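Major capsid protein (Faustovirus, PDB 5J7O) probably builds the protein capsid of a large double-stranded DNA virus, its double jelly-roll chains grouping in threes. Local coordinates at residues P478-S483 with Q512-V517; L342-E347 with Y370-P375; L300-D305 with T416-Y421; L440-E445 with C615-L620. All blocks are in the same frame, centred on the assembly; numbering follows the deposited sequence.

In the fold
Contact 3, between 300-305 and 416-421, closes the loop along the chain that holds contact 2. Contact 4, between 440-445 and 615-620, closes a later loop that holds contact 1. Contacts 1 and 2 lie in one mixed sheet, where strands 503-521 and 364-375 are neighbours; their centres are 13 Å apart. Contacts 3 and 4 meet at the neighbouring strands 415-428 and 607-620, with centres 10 Å apart, and Arg419 and Glu445 form a salt bridge between them. The two pairs lie on opposite sides of the chain's centre, contacts 2 and 4 about 60 Å apart between centres. The pairs thus belong to separate sheets, and both touch neighbouring subunits.

Contact 1. Residues P478-S483 with Q512-V517; sequences PVYDVS and QNQYIV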
# COMPACT_ATOMS: atom_id res chain seq x y z
N PRO B 478 -3.65 0.96 23.63
CA PRO B 478 -4.95 1.50 23.23
C PRO B 478 -4.83 2.90 22.64
O PRO B 478 -4.00 3.71 23.08
CB PRO B 478 -5.76 1.52 24.54
CG PRO B 478 -5.01 0.62 25.48
CD PRO B 478 -3.57 0.75 25.09
N VAL B 479 -5.66 3.17 21.64
CA VAL B 479 -5.84 4.51 21.09
C VAL B 479 -7.33 4.82 21.16
O VAL B 479 -8.15 4.06 20.63
CB VAL B 479 -5.33 4.62 19.64
CG1 VAL B 479 -5.67 5.99 19.06
CG2 VAL B 479 -3.83 4.39 19.60
N TYR B 480 -7.68 5.92 21.82
CA TYR B 480 -9.07 6.24 22.13
C TYR B 480 -9.58 7.36 21.23
O TYR B 480 -8.95 8.42 21.14
CB TYR B 480 -9.22 6.65 23.60
CG TYR B 480 -9.00 5.54 24.59
CD1 TYR B 480 -10.00 4.60 24.84
CD2 TYR B 480 -7.82 5.44 25.31
CE1 TYR B 480 -9.81 3.58 25.75
CE2 TYR B 480 -7.62 4.42 26.23
CZ TYR B 480 -8.62 3.50 26.44
OH TYR B 480 -8.43 2.49 27.36
N ASP B 481 -10.71 7.12 20.58
CA ASP B 481 -11.50 8.18 19.97
C ASP B 481 -12.52 8.64 21.00
O ASP B 481 -13.39 7.87 21.41
CB ASP B 481 -12.20 7.69 18.70
CG ASP B 481 -11.22 7.39 17.58
OD1 ASP B 481 -10.06 7.83 17.66
OD2 ASP B 481 -11.63 6.71 16.61
N VAL B 482 -12.41 9.90 21.42
CA VAL B 482 -13.18 10.43 22.54
C VAL B 482 -14.11 11.52 22.02
O VAL B 482 -13.67 12.44 21.33
CB VAL B 482 -12.27 10.97 23.65
CG1 VAL B 482 -13.08 11.27 24.91
CG2 VAL B 482 -11.15 9.99 23.95
N SER B 483 -15.39 11.42 22.37
CA SER B 483 -16.37 12.45 22.08
C SER B 483 -16.55 13.33 23.31
O SER B 483 -17.01 12.86 24.35
CB SER B 483 -17.71 11.84 21.66
OG SER B 483 -17.60 11.13 20.44
N GLN B 512 -15.87 6.89 21.74
CA GLN B 512 -16.52 6.66 20.46
C GLN B 512 -16.01 5.39 19.79
O GLN B 512 -16.79 4.63 19.21
CB GLN B 512 -16.31 7.87 19.54
CG GLN B 512 -17.13 7.83 18.27
CD GLN B 512 -16.83 9.00 17.35
OE1 GLN B 512 -15.68 9.40 17.19
NE2 GLN B 512 -17.87 9.55 16.73
N ASN B 513 -14.71 5.14 19.89
CA ASN B 513 -14.10 3.91 19.38
C ASN B 513 -12.73 3.77 20.01
O ASN B 513 -12.19 4.71 20.60
CB ASN B 513 -14.01 3.93 17.85
CG ASN B 513 -13.85 2.54 17.26
OD1 ASN B 513 -13.63 1.57 17.98
ND2 ASN B 513 -13.95 2.45 15.94
N GLN B 514 -12.17 2.57 19.89
CA GLN B 514 -10.85 2.27 20.44
C GLN B 514 -10.10 1.36 19.48
O GLN B 514 -10.64 0.35 19.03
CB GLN B 514 -10.96 1.61 21.82
CG GLN B 514 -9.62 1.20 22.42
CD GLN B 514 -9.76 0.56 23.78
OE1 GLN B 514 -8.78 0.10 24.37
NE2 GLN B 514 -10.98 0.52 24.30
N TYR B 515 -8.85 1.72 19.18
CA TYR B 515 -7.96 0.91 18.36
C TYR B 515 -6.90 0.26 19.24
O TYR B 515 -6.54 0.79 20.30
CB TYR B 515 -7.27 1.75 17.28
CG TYR B 515 -8.18 2.47 16.32
CD1 TYR B 515 -8.67 3.74 16.61
CD2 TYR B 515 -8.53 1.90 15.10
CE1 TYR B 515 -9.50 4.41 15.73
CE2 TYR B 515 -9.36 2.56 14.21
CZ TYR B 515 -9.84 3.82 14.53
OH TYR B 515 -10.67 4.48 13.65
N ILE B 516 -6.41 -0.89 18.79
CA ILE B 516 -5.28 -1.57 19.43
C ILE B 516 -4.09 -1.49 18.48
O ILE B 516 -4.16 -1.98 17.35
CB ILE B 516 -5.62 -3.04 19.77
CG1 ILE B 516 -6.58 -3.11 20.96
CG2 ILE B 516 -4.34 -3.81 20.07
CD1 ILE B 516 -5.95 -2.69 22.27
N VAL B 517 -3.01 -0.88 18.95
CA VAL B 517 -1.78 -0.76 18.17
C VAL B 517 -0.85 -1.90 18.60
O VAL B 517 -0.47 -1.96 19.77
CB VAL B 517 -1.10 0.60 18.39
CG1 VAL B 517 0.23 0.65 17.66
CG2 VAL B 517 -2.01 1.72 17.92
O HOH W 1 -14.48 6.77 16.05
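Val479 and Tyr515 form an antiparallel hydrogen-bonded pair between two long strands of the double jelly-roll chain, and a classic beta bulge follows where Gln512 and Asn513 both face Asp481. The backbone bonds come first. Val479 N gives to Tyr515 O, and Tyr515 N returns to Val479 O. Asp481 N binds Asn513 O. At the bulge, Asp481 O takes a short bond from Gln512 N at 2.7 Å and a weak one from Asn513 N at 3.4 Å, so one carbonyl serves two successive amides.

Apolar contacts are few. Val479 CG2 meets Val517 CG2 at 3.6 Å, and Val479 CB lies 4.2 Å from Tyr515 CB.

Amide and ring packing fills the other face. Gln514 lies beside both Pro478 and Tyr480, all pointing the same way. Its CG is anti to the backbone N (chi1 177°) and the chain stays extended. The amide and the Tyr480 ring are turned 40° apart, with Gln514 NE2 3.6 Å from Tyr480 CE1. Gln514 OE1 comes within 3.3 Å of Pro478 CB.

Other subunits complete the surroundings. Gln512 OE1 and NE2 bond to Gln512 of the second and third subunits, respectively. Tyr480 meets Trp247 of the third subunit edge-to-face, and Tyr515 and Ile516 pair with a strand of the second, which carries the sheet across the interface.

Within the chain, one water donates to Asp481 OD2 and to Gln512 OE1. Asp481 OD2 also approaches the edge of the Tyr515 ring, 3.3 Å from CE1.

Contact 2. Residues L342-E347 with Y370-P375; sequences LQTTVE and YTTYTP
Thr345 and Thr371 sit opposite each other in the tight part of this antiparallel pair. Their side chains lie side by side, and Thr345 CG2 comes within 3.2 Å of Thr371 OG1. That methyl is anti to the carbonyl carbon of its own residue, which leaves OG1 in the crowded position between N and C (chi1 50°). Thr345 OG1 bonds to Thr154 O, and Thr371 OG1 to Arg369 NE. Six backbone hydrogen bonds join the strands, two each at Leu342-Thr374, Thr344-Thr372 and Val346-Tyr370.

The Leu342 end of the other face is looser, with a water between the strands. Thr344 CB still meets Thr372 OG1 at 3.3 Å, but the water bridges the strands there. It donates to Leu342 O at 2.6 Å and to Thr372 OG1, and it bonds Thr344 OG1 and Thr374 OG1. Thr372 OG1 also bonds to Gly264 O of the third subunit, which covers this face.

On the Thr345 face, Gln343 runs beside the Tyr373 ring, its CG 3.9 Å from CE1. The pair lies inside a mixed sheet: strand 149-158 flanks 341-351, and strand 503-521 runs parallel to 364-375 on its far side.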
# COMPACT_ATOMS: atom_id res chain seq x y z
N LEU B 342 -18.98 -3.99 28.39
CA LEU B 342 -18.96 -3.49 29.75
C LEU B 342 -18.92 -1.97 29.72
O LEU B 342 -17.96 -1.37 29.22
CB LEU B 342 -17.75 -4.03 30.52
CG LEU B 342 -17.54 -3.46 31.92
CD1 LEU B 342 -18.56 -4.03 32.90
CD2 LEU B 342 -16.13 -3.70 32.41
N GLN B 343 -19.96 -1.34 30.25
CA GLN B 343 -20.05 0.12 30.31
C GLN B 343 -19.46 0.60 31.63
O GLN B 343 -19.95 0.23 32.70
CB GLN B 343 -21.49 0.58 30.16
CG GLN B 343 -21.69 2.08 30.33
CD GLN B 343 -23.12 2.51 30.10
OE1 GLN B 343 -23.98 1.69 29.79
NE2 GLN B 343 -23.38 3.80 30.25
N THR B 344 -18.40 1.40 31.55
CA THR B 344 -17.75 1.98 32.72
C THR B 344 -18.05 3.47 32.75
O THR B 344 -17.59 4.22 31.88
CB THR B 344 -16.24 1.72 32.70
OG1 THR B 344 -15.99 0.33 32.88
CG2 THR B 344 -15.55 2.51 33.81
N THR B 345 -18.82 3.91 33.74
CA THR B 345 -19.26 5.29 33.85
C THR B 345 -18.83 5.87 35.19
O THR B 345 -19.07 5.27 36.24
CB THR B 345 -20.77 5.42 33.69
OG1 THR B 345 -21.43 4.48 34.55
CG2 THR B 345 -21.17 5.15 32.26
N VAL B 346 -18.20 7.05 35.14
CA VAL B 346 -17.89 7.83 36.33
C VAL B 346 -18.62 9.16 36.22
O VAL B 346 -18.50 9.85 35.20
CB VAL B 346 -16.37 8.05 36.49
CG1 VAL B 346 -16.10 8.99 37.66
CG2 VAL B 346 -15.66 6.73 36.70
N GLU B 347 -19.38 9.51 37.25
CA GLU B 347 -20.07 10.79 37.33
C GLU B 347 -19.57 11.54 38.56
O GLU B 347 -19.48 10.96 39.65
CB GLU B 347 -21.59 10.60 37.40
CG GLU B 347 -22.19 9.95 36.17
CD GLU B 347 -23.62 9.51 36.40
OE1 GLU B 347 -24.55 10.21 35.94
OE2 GLU B 347 -23.81 8.46 37.05
N TYR B 370 -18.09 10.40 32.50
CA TYR B 370 -17.03 9.77 31.72
C TYR B 370 -17.45 8.33 31.47
O TYR B 370 -17.70 7.58 32.42
CB TYR B 370 -15.69 9.82 32.45
CG TYR B 370 -15.27 11.20 32.91
CD1 TYR B 370 -14.38 11.96 32.15
CD2 TYR B 370 -15.74 11.74 34.10
CE1 TYR B 370 -13.99 13.22 32.57
CE2 TYR B 370 -15.35 13.00 34.52
CZ TYR B 370 -14.47 13.73 33.75
OH TYR B 370 -14.08 14.98 34.17
N THR B 371 -17.54 7.94 30.19
CA THR B 371 -18.10 6.64 29.82
C THR B 371 -17.18 5.94 28.83
O THR B 371 -16.90 6.48 27.75
CB THR B 371 -19.50 6.80 29.22
OG1 THR B 371 -20.37 7.40 30.18
CG2 THR B 371 -20.06 5.44 28.81
N THR B 372 -16.73 4.74 29.19
CA THR B 372 -15.97 3.87 28.31
C THR B 372 -16.71 2.55 28.14
O THR B 372 -17.57 2.19 28.94
CB THR B 372 -14.56 3.61 28.84
OG1 THR B 372 -14.62 2.71 29.96
CG2 THR B 372 -13.89 4.90 29.28
N TYR B 373 -16.35 1.82 27.08
CA TYR B 373 -16.95 0.52 26.78
C TYR B 373 -15.85 -0.49 26.52
O TYR B 373 -14.88 -0.20 25.81
CB TYR B 373 -17.89 0.60 25.58
CG TYR B 373 -18.96 1.66 25.71
CD1 TYR B 373 -20.14 1.41 26.40
CD2 TYR B 373 -18.79 2.91 25.14
CE1 TYR B 373 -21.12 2.38 26.51
CE2 TYR B 373 -19.76 3.89 25.25
CZ TYR B 373 -20.92 3.61 25.94
OH TYR B 373 -21.89 4.58 26.05
N THR B 374 -16.00 -1.69 27.07
CA THR B 374 -15.02 -2.75 26.94
C THR B 374 -15.72 -4.03 26.48
O THR B 374 -16.56 -4.56 27.22
CB THR B 374 -14.28 -2.99 28.25
OG1 THR B 374 -13.99 -1.73 28.87
CG2 THR B 374 -12.98 -3.74 28.00
N PRO B 375 -15.42 -4.53 25.28
CA PRO B 375 -16.00 -5.80 24.84
C PRO B 375 -15.71 -6.91 25.84
O PRO B 375 -14.61 -7.02 26.38
CB PRO B 375 -15.33 -6.06 23.49
CG PRO B 375 -14.98 -4.70 22.99
CD PRO B 375 -14.62 -3.90 24.21
O HOH W 2 -15.75 -0.34 30.04

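Contact 3. Residues L300-D305 with T416-Y421; sequences LFWFRD and TLIRVY
Tyr421 OH donates to Leu300 O at 2.6 Å, the shortest polar bond between the two segments. The donor lies in the carbonyl plane, with a C=O...O angle of 148°. Leu300 O in turn lies in the plane of the Tyr421 ring, at its edge. Tyr421 OH also lies 3.5 Å from Leu300 CB. The rings of Tyr421 and Tyr201 also meet.

The larger contact is Trp302 on Ile418. Trp302 CG sits between its own N and C (chi1 83°), a position that brings it within 3.9 Å of Arg419 N on the strand. Ile418 CB stands over the five-membered ring in a CH-pi contact, 3.6 Å from the centroid and 16° off the normal. The methyl CG2 reaches further over, 3.4 Å from Trp302 CE2. The opposite face of the indole is met by Phe303 CD2, offset toward the rim, so the ring is packed from both faces. At the polar corner, Trp302 NE1 donates to a water at 3.0 Å, and that water also bonds Thr416 OG1.

Around this, Leu198 of strand 196-202 touches both Trp302 and Ile418. The loop of Trp302 joins strands 293-298 and 310-311, which both pair with strand 99-109 in one antiparallel sheet. Strand 415-428 belongs to another, beside strand 607-620. The contact is consistent with tying two sheets of the double jelly-roll together.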
# COMPACT_ATOMS: atom_id res chain seq x y z
N LEU B 300 4.82 -25.25 -0.80
CA LEU B 300 5.98 -24.42 -1.12
C LEU B 300 7.25 -25.26 -1.31
O LEU B 300 8.27 -25.06 -0.65
CB LEU B 300 6.18 -23.38 -0.02
CG LEU B 300 4.92 -22.67 0.47
CD1 LEU B 300 5.12 -22.14 1.88
CD2 LEU B 300 4.52 -21.54 -0.47
N PHE B 301 7.17 -26.20 -2.25
CA PHE B 301 8.33 -27.00 -2.60
C PHE B 301 9.06 -26.39 -3.80
O PHE B 301 8.55 -25.49 -4.48
CB PHE B 301 7.93 -28.44 -2.90
CG PHE B 301 7.46 -29.21 -1.70
CD1 PHE B 301 8.32 -29.48 -0.65
CD2 PHE B 301 6.16 -29.68 -1.62
CE1 PHE B 301 7.90 -30.19 0.46
CE2 PHE B 301 5.72 -30.39 -0.52
CZ PHE B 301 6.60 -30.65 0.52
N TRP B 302 10.27 -26.90 -4.06
CA TRP B 302 11.10 -26.31 -5.11
C TRP B 302 10.51 -26.57 -6.50
O TRP B 302 10.64 -25.73 -7.39
CB TRP B 302 12.53 -26.86 -5.02
CG TRP B 302 12.69 -28.18 -5.70
CD1 TRP B 302 13.09 -28.40 -6.98
CD2 TRP B 302 12.42 -29.47 -5.14
NE1 TRP B 302 13.09 -29.74 -7.26
CE2 TRP B 302 12.68 -30.42 -6.14
CE3 TRP B 302 11.98 -29.91 -3.89
CZ2 TRP B 302 12.53 -31.79 -5.93
CZ3 TRP B 302 11.83 -31.27 -3.68
CH2 TRP B 302 12.10 -32.19 -4.70
N PHE B 303 9.84 -27.71 -6.68
CA PHE B 303 9.41 -28.12 -8.01
C PHE B 303 8.16 -27.37 -8.44
O PHE B 303 7.45 -27.80 -9.35
CB PHE B 303 9.17 -29.64 -8.07
CG PHE B 303 8.25 -30.15 -7.00
CD1 PHE B 303 6.88 -30.08 -7.14
CD2 PHE B 303 8.77 -30.74 -5.86
CE1 PHE B 303 6.03 -30.57 -6.16
CE2 PHE B 303 7.94 -31.23 -4.87
CZ PHE B 303 6.57 -31.15 -5.02
N ARG B 304 7.88 -26.24 -7.79
CA ARG B 304 6.84 -25.35 -8.27
C ARG B 304 7.28 -24.64 -9.55
O ARG B 304 6.44 -24.35 -10.41
CB ARG B 304 6.49 -24.33 -7.18
CG ARG B 304 5.70 -23.12 -7.63
CD ARG B 304 5.09 -22.42 -6.43
NE ARG B 304 4.29 -23.35 -5.65
CZ ARG B 304 2.99 -23.58 -5.87
NH1 ARG B 304 2.36 -22.93 -6.83
NH2 ARG B 304 2.34 -24.46 -5.12
N ASP B 305 8.57 -24.38 -9.68
CA ASP B 305 9.15 -23.83 -10.89
C ASP B 305 8.86 -24.75 -12.08
O ASP B 305 9.21 -25.94 -12.02
CB ASP B 305 10.66 -23.66 -10.69
CG ASP B 305 11.32 -22.83 -11.78
OD1 ASP B 305 10.80 -22.78 -12.91
OD2 ASP B 305 12.38 -22.23 -11.49
N THR B 416 18.99 -33.13 -11.37
CA THR B 416 18.40 -31.81 -11.17
C THR B 416 18.76 -31.30 -9.79
O THR B 416 18.77 -32.06 -8.81
CB THR B 416 16.87 -31.83 -11.33
OG1 THR B 416 16.33 -30.57 -10.91
CG2 THR B 416 16.25 -32.95 -10.51
N LEU B 417 19.07 -30.01 -9.71
CA LEU B 417 19.27 -29.38 -8.41
C LEU B 417 17.92 -29.16 -7.73
O LEU B 417 16.92 -28.85 -8.38
CB LEU B 417 19.99 -28.04 -8.57
CG LEU B 417 21.48 -28.03 -8.25
CD1 LEU B 417 22.16 -29.20 -8.92
CD2 LEU B 417 22.11 -26.73 -8.69
N ILE B 418 17.90 -29.35 -6.41
CA ILE B 418 16.71 -29.12 -5.61
C ILE B 418 17.10 -28.28 -4.41
O ILE B 418 18.26 -28.24 -3.99
CB ILE B 418 16.03 -30.43 -5.16
CG1 ILE B 418 16.77 -31.05 -3.97
CG2 ILE B 418 15.96 -31.43 -6.30
CD1 ILE B 418 16.10 -32.29 -3.42
N ARG B 419 16.11 -27.58 -3.85
CA ARG B 419 16.26 -26.82 -2.62
C ARG B 419 15.34 -27.42 -1.57
O ARG B 419 14.16 -27.65 -1.83
CB ARG B 419 15.95 -25.34 -2.83
CG ARG B 419 17.18 -24.46 -3.08
CD ARG B 419 17.70 -24.60 -4.50
NE ARG B 419 18.66 -23.55 -4.82
CZ ARG B 419 19.09 -23.27 -6.05
NH1 ARG B 419 18.63 -23.96 -7.08
NH2 ARG B 419 19.97 -22.29 -6.24
N VAL B 420 15.89 -27.66 -0.38
CA VAL B 420 15.16 -28.33 0.69
C VAL B 420 15.22 -27.49 1.95
O VAL B 420 16.20 -26.78 2.21
CB VAL B 420 15.72 -29.75 0.96
CG1 VAL B 420 15.27 -30.71 -0.13
CG2 VAL B 420 17.24 -29.70 1.03
N TYR B 421 14.15 -27.57 2.74
CA TYR B 421 14.10 -26.86 4.02
C TYR B 421 14.84 -27.65 5.09
O TYR B 421 14.80 -28.89 5.11
CB TYR B 421 12.65 -26.64 4.45
CG TYR B 421 11.84 -25.79 3.49
CD1 TYR B 421 11.86 -24.41 3.57
CD2 TYR B 421 11.06 -26.38 2.51
CE1 TYR B 421 11.12 -23.63 2.70
CE2 TYR B 421 10.31 -25.61 1.63
CZ TYR B 421 10.35 -24.24 1.73
OH TYR B 421 9.61 -23.47 0.86
O HOH W 3 13.16 -30.51 -10.11

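Contact 4. Residues L440-E445 with C615-L620; sequences LKWPVE and CINFLL
Cys615 SG packs against Val444 CG2 at 3.8 Å, in the apolar centre of the contact. Val444 and Cys615 form an antiparallel non-hydrogen-bonded pair, and both side chains lie on the same face of the sheet. Leu440 CD2 closes in on the sulfur more distantly. Cys615 CB also faces the edge of the Trp442 ring and lies 4.0 Å from Trp442 CB. Ile616 adds a second apolar patch: its CB meets Pro443 CB, and its CD1 lies 4.0 Å from Glu445 CG, the two side chains crossing at about a right angle.

Further out, the backbone gives a single bond across the segments. Ile616 N donates to Pro443 O at 2.9 Å, nearly along the C=O axis. Pro443 O also takes a CA-H contact from Cys615.

At the polar edge, Asn617 ND2 stands over one face of the Trp442 indole, offset toward the rim and 3.1 Å from CH2. The amide and ring planes are 70° apart. Asn617 CG is anti to the backbone N (chi1 -156°), which sets it over that same face. Lys441 CB lies over the opposite face of the indole. Glu445 OE2 has its partner beyond the contact, in Arg419 NH2.

Strand 607-620 runs between strands 415-428 and 444-453 in an antiparallel sheet, with Val420 against Trp442 and Ile19 of the third subunit against Ile616.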
# COMPACT_ATOMS: atom_id res chain seq x y z
N LEU B 440 21.92 -28.61 9.84
CA LEU B 440 22.61 -28.28 8.59
C LEU B 440 23.57 -29.40 8.21
O LEU B 440 24.51 -29.70 8.95
CB LEU B 440 23.34 -26.95 8.73
CG LEU B 440 22.42 -25.79 9.13
CD1 LEU B 440 23.15 -24.46 9.07
CD2 LEU B 440 21.21 -25.78 8.22
N LYS B 441 23.33 -30.01 7.05
CA LYS B 441 24.19 -31.05 6.51
C LYS B 441 24.72 -30.77 5.12
O LYS B 441 25.70 -31.41 4.71
CB LYS B 441 23.46 -32.40 6.47
CG LYS B 441 23.44 -33.17 7.78
CD LYS B 441 22.36 -32.68 8.72
CE LYS B 441 22.22 -33.59 9.93
NZ LYS B 441 21.10 -33.19 10.81
N TRP B 442 24.12 -29.85 4.38
CA TRP B 442 24.37 -29.63 2.96
C TRP B 442 24.68 -28.17 2.73
O TRP B 442 24.55 -27.34 3.63
CB TRP B 442 23.14 -30.08 2.16
CG TRP B 442 22.83 -31.53 2.36
CD1 TRP B 442 23.72 -32.54 2.57
CD2 TRP B 442 21.53 -32.13 2.41
NE1 TRP B 442 23.06 -33.73 2.73
CE2 TRP B 442 21.71 -33.51 2.64
CE3 TRP B 442 20.23 -31.64 2.27
CZ2 TRP B 442 20.65 -34.40 2.73
CZ3 TRP B 442 19.17 -32.52 2.37
CH2 TRP B 442 19.38 -33.89 2.60
N PRO B 443 25.14 -27.81 1.52
CA PRO B 443 25.42 -26.39 1.24
C PRO B 443 24.19 -25.53 1.48
O PRO B 443 23.08 -25.87 1.08
CB PRO B 443 25.82 -26.39 -0.23
CG PRO B 443 26.37 -27.74 -0.46
CD PRO B 443 25.55 -28.66 0.39
N VAL B 444 24.40 -24.40 2.16
CA VAL B 444 23.32 -23.51 2.57
C VAL B 444 23.38 -22.24 1.73
O VAL B 444 24.43 -21.59 1.66
CB VAL B 444 23.40 -23.18 4.07
CG1 VAL B 444 22.29 -22.22 4.46
CG2 VAL B 444 23.34 -24.45 4.90
N GLU B 445 22.25 -21.90 1.10
CA GLU B 445 22.15 -20.64 0.38
C GLU B 445 21.89 -19.48 1.34
O GLU B 445 22.58 -18.45 1.29
CB GLU B 445 21.04 -20.71 -0.66
CG GLU B 445 21.37 -21.53 -1.89
CD GLU B 445 20.28 -21.44 -2.95
OE1 GLU B 445 19.11 -21.73 -2.63
OE2 GLU B 445 20.60 -21.06 -4.10
N CYS B 615 18.79 -25.35 1.78
CA CYS B 615 19.99 -26.07 1.38
C CYS B 615 19.87 -26.54 -0.07
O CYS B 615 18.79 -26.57 -0.66
CB CYS B 615 20.24 -27.26 2.30
SG CYS B 615 20.47 -26.82 4.04
N ILE B 616 21.02 -26.92 -0.63
CA ILE B 616 21.11 -27.43 -1.99
C ILE B 616 21.34 -28.93 -1.92
O ILE B 616 22.23 -29.40 -1.21
CB ILE B 616 22.23 -26.75 -2.79
CG1 ILE B 616 21.87 -25.30 -3.10
CG2 ILE B 616 22.53 -27.52 -4.07
CD1 ILE B 616 22.92 -24.57 -3.91
N ASN B 617 20.53 -29.69 -2.66
CA ASN B 617 20.76 -31.12 -2.84
C ASN B 617 20.53 -31.44 -4.31
O ASN B 617 20.41 -30.54 -5.15
CB ASN B 617 19.88 -31.94 -1.90
CG ASN B 617 20.46 -33.32 -1.63
OD1 ASN B 617 21.08 -33.93 -2.50
ND2 ASN B 617 20.25 -33.82 -0.42
N PHE B 618 20.46 -32.73 -4.62
CA PHE B 618 20.40 -33.19 -6.00
C PHE B 618 19.40 -34.34 -6.10
O PHE B 618 19.01 -34.93 -5.09
CB PHE B 618 21.78 -33.62 -6.50
CG PHE B 618 22.89 -32.70 -6.07
CD1 PHE B 618 23.26 -31.62 -6.85
CD2 PHE B 618 23.55 -32.90 -4.87
CE1 PHE B 618 24.27 -30.77 -6.46
CE2 PHE B 618 24.56 -32.04 -4.46
CZ PHE B 618 24.92 -30.98 -5.26
N LEU B 619 18.99 -34.64 -7.33
CA LEU B 619 18.00 -35.69 -7.58
C LEU B 619 18.36 -36.39 -8.88
O LEU B 619 18.43 -35.74 -9.93
CB LEU B 619 16.59 -35.10 -7.65
CG LEU B 619 15.42 -36.05 -7.38
CD1 LEU B 619 15.40 -36.46 -5.92
CD2 LEU B 619 14.10 -35.40 -7.77
N LEU B 620 18.59 -37.69 -8.81
CA LEU B 620 18.93 -38.45 -10.00
C LEU B 620 17.68 -38.76 -10.82
O LEU B 620 16.55 -38.68 -10.33
CB LEU B 620 19.66 -39.75 -9.64
CG LEU B 620 21.08 -39.63 -9.08
CD1 LEU B 620 21.80 -40.96 -9.18
CD2 LEU B 620 21.86 -38.54 -9.80